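Long-range contact in UBX domain-containing protein 7 (Homo sapiens, PDB 5X3P), which links a subset of NEDD8-associated cullin-RING ubiquitin ligases to the segregase VCP/p97, which its UBX domain, the part described here, contacts: residues Gly4-Asp15 with Glu19-Ala31. The protein carries 1 engineered substitution. Residues are numbered along the deposited sequence; the frame is centred on the assembly and turned at random.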
loop_
_atom_site.group_PDB
_atom_site.type_symbol
_atom_site.label_atom_id
_atom_site.label_comp_id
_atom_site.label_asym_id
_atom_site.label_seq_id
_atom_site.Cartn_x
_atom_site.Cartn_y
_atom_site.Cartn_z
ATOM N N GLY A 4 13.179 13.172 -6.942
ATOM C CA GLY A 4 11.951 13.899 -6.656
ATOM C C GLY A 4 11.125 13.257 -5.552
ATOM O O GLY A 4 11.644 12.445 -4.774
ATOM N N PRO A 5 9.829 13.615 -5.475
ATOM C CA PRO A 5 8.944 13.158 -4.393
ATOM C C PRO A 5 8.695 11.629 -4.439
ATOM O O PRO A 5 8.539 11.043 -5.517
ATOM C CB PRO A 5 7.653 13.951 -4.634
ATOM C CG PRO A 5 8.081 15.138 -5.504
ATOM C CD PRO A 5 9.174 14.589 -6.367
ATOM N N LYS A 6 8.690 10.998 -3.264
ATOM C CA LYS A 6 8.501 9.549 -3.123
ATOM C C LYS A 6 7.442 9.187 -2.091
ATOM O O LYS A 6 7.072 10.015 -1.247
ATOM C CB LYS A 6 9.834 8.907 -2.718
ATOM C CG LYS A 6 10.956 9.273 -3.690
ATOM C CD LYS A 6 12.327 8.842 -3.240
ATOM C CE LYS A 6 13.182 8.692 -4.475
ATOM N NZ LYS A 6 12.278 8.236 -5.576
ATOM N N ALA A 7 6.990 7.928 -2.146
ATOM C CA ALA A 7 6.134 7.334 -1.120
ATOM C C ALA A 7 7.008 6.348 -0.372
ATOM O O ALA A 7 7.315 5.273 -0.887
ATOM C CB ALA A 7 4.957 6.594 -1.753
ATOM N N GLN A 8 7.436 6.726 0.825
ATOM C CA GLN A 8 8.258 5.869 1.647
ATOM C C GLN A 8 7.296 5.096 2.503
ATOM O O GLN A 8 6.612 5.663 3.358
ATOM C CB GLN A 8 9.187 6.707 2.519
ATOM C CG GLN A 8 10.343 7.352 1.753
ATOM C CD GLN A 8 11.048 8.395 2.576
ATOM O OE1 GLN A 8 10.409 9.148 3.340
ATOM N NE2 GLN A 8 12.384 8.442 2.462
ATOM N N LEU A 9 7.237 3.789 2.276
ATOM C CA LEU A 9 6.200 2.984 2.891
ATOM C C LEU A 9 6.763 2.068 3.959
ATOM O O LEU A 9 7.786 1.420 3.736
ATOM C CB LEU A 9 5.500 2.139 1.814
ATOM C CG LEU A 9 4.845 2.896 0.652
ATOM C CD1 LEU A 9 4.165 1.936 -0.313
ATOM C CD2 LEU A 9 3.824 3.873 1.192
HETATM N N MSE A 10 6.092 2.029 5.111
HETATM C CA MSE A 10 6.236 0.939 6.067
HETATM C C MSE A 10 5.075 -0.043 5.850
HETATM O O MSE A 10 3.906 0.339 5.956
HETATM C CB MSE A 10 6.199 1.458 7.508
HETATM C CG MSE A 10 5.944 0.336 8.553
HETATM SE SE MSE A 10 7.475 -0.887 8.690
HETATM C CE MSE A 10 8.578 0.329 9.697
ATOM N N LEU A 11 5.397 -1.300 5.539
ATOM C CA LEU A 11 4.375 -2.328 5.364
ATOM C C LEU A 11 4.302 -3.197 6.619
ATOM O O LEU A 11 5.317 -3.696 7.112
ATOM C CB LEU A 11 4.674 -3.189 4.140
ATOM C CG LEU A 11 4.971 -2.424 2.858
ATOM C CD1 LEU A 11 5.281 -3.417 1.744
ATOM C CD2 LEU A 11 3.787 -1.534 2.478
ATOM N N ARG A 12 3.099 -3.345 7.163
ATOM C CA ARG A 12 2.911 -4.094 8.399
ATOM C C ARG A 12 2.053 -5.315 8.074
ATOM O O ARG A 12 0.847 -5.183 7.855
ATOM C CB ARG A 12 2.219 -3.216 9.437
ATOM C CG ARG A 12 2.977 -1.944 9.803
ATOM C CD ARG A 12 4.053 -2.221 10.846
ATOM N NE ARG A 12 3.469 -2.823 12.041
ATOM C CZ ARG A 12 2.877 -2.133 13.011
ATOM N NH1 ARG A 12 2.789 -0.810 12.931
ATOM N NH2 ARG A 12 2.368 -2.767 14.063
ATOM N N TYR A 13 2.686 -6.486 7.994
ATOM C CA TYR A 13 1.983 -7.723 7.628
ATOM C C TYR A 13 1.327 -8.335 8.855
ATOM O O TYR A 13 1.800 -8.125 9.977
ATOM C CB TYR A 13 2.950 -8.699 6.950
ATOM C CG TYR A 13 3.531 -8.193 5.635
ATOM C CD1 TYR A 13 2.813 -8.286 4.447
ATOM C CD2 TYR A 13 4.808 -7.641 5.580
ATOM C CE1 TYR A 13 3.355 -7.835 3.234
ATOM C CE2 TYR A 13 5.355 -7.189 4.383
ATOM C CZ TYR A 13 4.625 -7.287 3.219
ATOM O OH TYR A 13 5.179 -6.830 2.042
ATOM N N PRO A 14 0.223 -9.092 8.674
ATOM C CA PRO A 14 -0.528 -9.402 9.894
ATOM C C PRO A 14 0.136 -10.476 10.767
ATOM O O PRO A 14 -0.330 -10.695 11.884
ATOM C CB PRO A 14 -1.873 -9.897 9.358
ATOM C CG PRO A 14 -1.517 -10.576 8.074
ATOM C CD PRO A 14 -0.348 -9.768 7.491
ATOM N N ASP A 15 1.187 -11.131 10.274
ATOM C CA ASP A 15 1.939 -12.071 11.107
ATOM C C ASP A 15 2.950 -11.331 12.003
ATOM O O ASP A 15 3.559 -11.930 12.902
ATOM C CB ASP A 15 2.627 -13.149 10.254
ATOM C CG ASP A 15 3.564 -12.569 9.200
ATOM O OD1 ASP A 15 3.583 -11.334 9.016
ATOM O OD2 ASP A 15 4.286 -13.358 8.550
ATOM N N GLU A 19 8.264 -4.504 6.570
ATOM C CA GLU A 19 9.104 -4.321 5.403
ATOM C C GLU A 19 9.055 -2.861 4.997
ATOM O O GLU A 19 7.975 -2.249 5.016
ATOM C CB GLU A 19 8.582 -5.186 4.252
ATOM C CG GLU A 19 9.391 -5.032 2.977
ATOM C CD GLU A 19 8.775 -5.774 1.809
ATOM O OE1 GLU A 19 7.660 -6.332 1.964
ATOM O OE2 GLU A 19 9.409 -5.790 0.731
ATOM N N GLN A 20 10.199 -2.288 4.627
ATOM C CA GLN A 20 10.177 -0.901 4.158
ATOM C C GLN A 20 10.571 -0.828 2.700
ATOM O O GLN A 20 11.580 -1.410 2.288
ATOM C CB GLN A 20 11.084 -0.013 5.017
ATOM C CG GLN A 20 10.466 0.358 6.358
ATOM C CD GLN A 20 11.492 0.838 7.345
ATOM O OE1 GLN A 20 12.146 0.032 8.013
ATOM N NE2 GLN A 20 11.640 2.167 7.456
ATOM N N ILE A 21 9.753 -0.135 1.911
ATOM C CA ILE A 21 10.049 0.045 0.494
ATOM C C ILE A 21 9.799 1.493 0.119
ATOM O O ILE A 21 9.060 2.187 0.820
ATOM C CB ILE A 21 9.164 -0.849 -0.393
ATOM C CG1 ILE A 21 7.689 -0.421 -0.293
ATOM C CG2 ILE A 21 9.354 -2.317 -0.041
ATOM C CD1 ILE A 21 6.744 -1.170 -1.250
ATOM N N THR A 22 10.397 1.956 -0.985
ATOM C CA THR A 22 10.097 3.293 -1.488
ATOM C C THR A 22 9.583 3.203 -2.915
ATOM O O THR A 22 10.200 2.548 -3.747
ATOM C CB THR A 22 11.358 4.174 -1.483
ATOM O OG1 THR A 22 11.727 4.445 -0.134
ATOM C CG2 THR A 22 11.120 5.498 -2.223
ATOM N N LEU A 23 8.470 3.865 -3.211
ATOM C CA LEU A 23 7.988 3.940 -4.590
ATOM C C LEU A 23 7.945 5.392 -5.052
ATOM O O LEU A 23 7.603 6.281 -4.270
ATOM C CB LEU A 23 6.605 3.285 -4.731
ATOM C CG LEU A 23 6.586 1.770 -4.475
ATOM C CD1 LEU A 23 5.167 1.220 -4.395
ATOM C CD2 LEU A 23 7.350 1.018 -5.559
ATOM N N PRO A 24 8.286 5.645 -6.330
ATOM C CA PRO A 24 8.171 7.018 -6.847
ATOM C C PRO A 24 6.717 7.476 -6.721
ATOM O O PRO A 24 5.811 6.627 -6.786
ATOM C CB PRO A 24 8.549 6.874 -8.334
ATOM C CG PRO A 24 9.356 5.591 -8.407
ATOM C CD PRO A 24 8.771 4.691 -7.347
ATOM N N GLU A 25 6.490 8.773 -6.534
ATOM C CA GLU A 25 5.140 9.287 -6.311
ATOM C C GLU A 25 4.244 9.001 -7.506
ATOM O O GLU A 25 3.019 8.892 -7.356
ATOM C CB GLU A 25 5.182 10.797 -6.069
ATOM C CG GLU A 25 4.244 11.268 -4.991
ATOM C CD GLU A 25 4.253 12.781 -4.821
ATOM O OE1 GLU A 25 4.488 13.508 -5.817
ATOM O OE2 GLU A 25 4.023 13.235 -3.678
ATOM N N GLN A 26 4.855 8.883 -8.689
ATOM C CA GLN A 26 4.109 8.617 -9.924
ATOM C C GLN A 26 3.855 7.123 -10.148
ATOM O O GLN A 26 3.201 6.736 -11.115
ATOM C CB GLN A 26 4.822 9.224 -11.138
ATOM C CG GLN A 26 4.898 10.757 -11.103
ATOM C CD GLN A 26 3.540 11.407 -10.900
ATOM O OE1 GLN A 26 3.360 12.243 -10.012
ATOM N NE2 GLN A 26 2.579 11.033 -11.729
ATOM N N ALA A 27 4.374 6.279 -9.259
ATOM C CA ALA A 27 4.067 4.863 -9.340
ATOM C C ALA A 27 2.573 4.678 -9.096
ATOM O O ALA A 27 1.950 5.444 -8.336
ATOM C CB ALA A 27 4.886 4.068 -8.328
ATOM N N LYS A 28 1.988 3.678 -9.750
ATOM C CA LYS A 28 0.565 3.398 -9.589
ATOM C C LYS A 28 0.351 2.556 -8.345
ATOM O O LYS A 28 1.217 1.746 -8.004
ATOM C CB LYS A 28 0.053 2.617 -10.794
ATOM C CG LYS A 28 0.180 3.350 -12.118
ATOM C CD LYS A 28 -0.088 2.400 -13.274
ATOM C CE LYS A 28 -0.180 3.163 -14.585
ATOM N NZ LYS A 28 -0.191 2.236 -15.751
ATOM N N LEU A 29 -0.808 2.712 -7.696
ATOM C CA LEU A 29 -1.157 1.852 -6.550
ATOM C C LEU A 29 -0.920 0.367 -6.861
ATOM O O LEU A 29 -0.491 -0.389 -5.998
ATOM C CB LEU A 29 -2.617 2.053 -6.147
ATOM C CG LEU A 29 -2.976 3.270 -5.303
ATOM C CD1 LEU A 29 -4.449 3.181 -4.879
ATOM C CD2 LEU A 29 -2.057 3.387 -4.068
ATOM N N LEU A 30 -1.193 -0.045 -8.099
ATOM C CA LEU A 30 -1.037 -1.452 -8.493
ATOM C C LEU A 30 0.342 -2.013 -8.148
ATOM O O LEU A 30 0.473 -3.172 -7.760
ATOM C CB LEU A 30 -1.324 -1.628 -9.992
ATOM C CG LEU A 30 -1.371 -3.058 -10.549
ATOM C CD1 LEU A 30 -2.273 -3.917 -9.691
ATOM C CD2 LEU A 30 -1.879 -3.054 -11.999
ATOM N N ALA A 31 1.369 -1.174 -8.257
ATOM C CA ALA A 31 2.729 -1.590 -7.927
ATOM C C ALA A 31 2.827 -2.064 -6.476
ATOM O O ALA A 31 3.477 -3.079 -6.172
ATOM C CB ALA A 31 3.707 -0.450 -8.195
#
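E19 stretches across to Y13, whose OH donates a short hydrogen bond of 2.5 Å to E19 OE1. The carboxylate meets the ring edge-on, the two planes 27° apart, and E19 CB lies 3.8 Å from Y13 CE2 in the plane of the ring. With CG anti to the backbone N (chi1 179°) and the chain extended beyond it, E19 runs beside L11 and brings OE1 to 3.8 Å from L11 CD1; its other oxygen, OE2, is hydrogen-bonded to H35 NE2 of helix 29-38. A phenylalanine in place of Y13 would probably leave E19 OE1 without this bond and the carboxylate less firmly oriented. Strands 6-12 and 18-24 form the antiparallel hairpin that opens the ubiquitin-like beta-grasp fold of the UBX domain, and A7, L9 and L11 each exchange a pair of backbone hydrogen bonds with L23, I21 and E19, respectively. L9 and I21 point to the face packed against helix 29-38. There I21 CD1 touches the CD1 methyls of both L9 and L11, at 4.0 Å from L11 CD1. Beyond the paired strands, E25 N donates to P5 O at 3.2 Å, and E25 OE1 lies 3.4 Å from P5 CB.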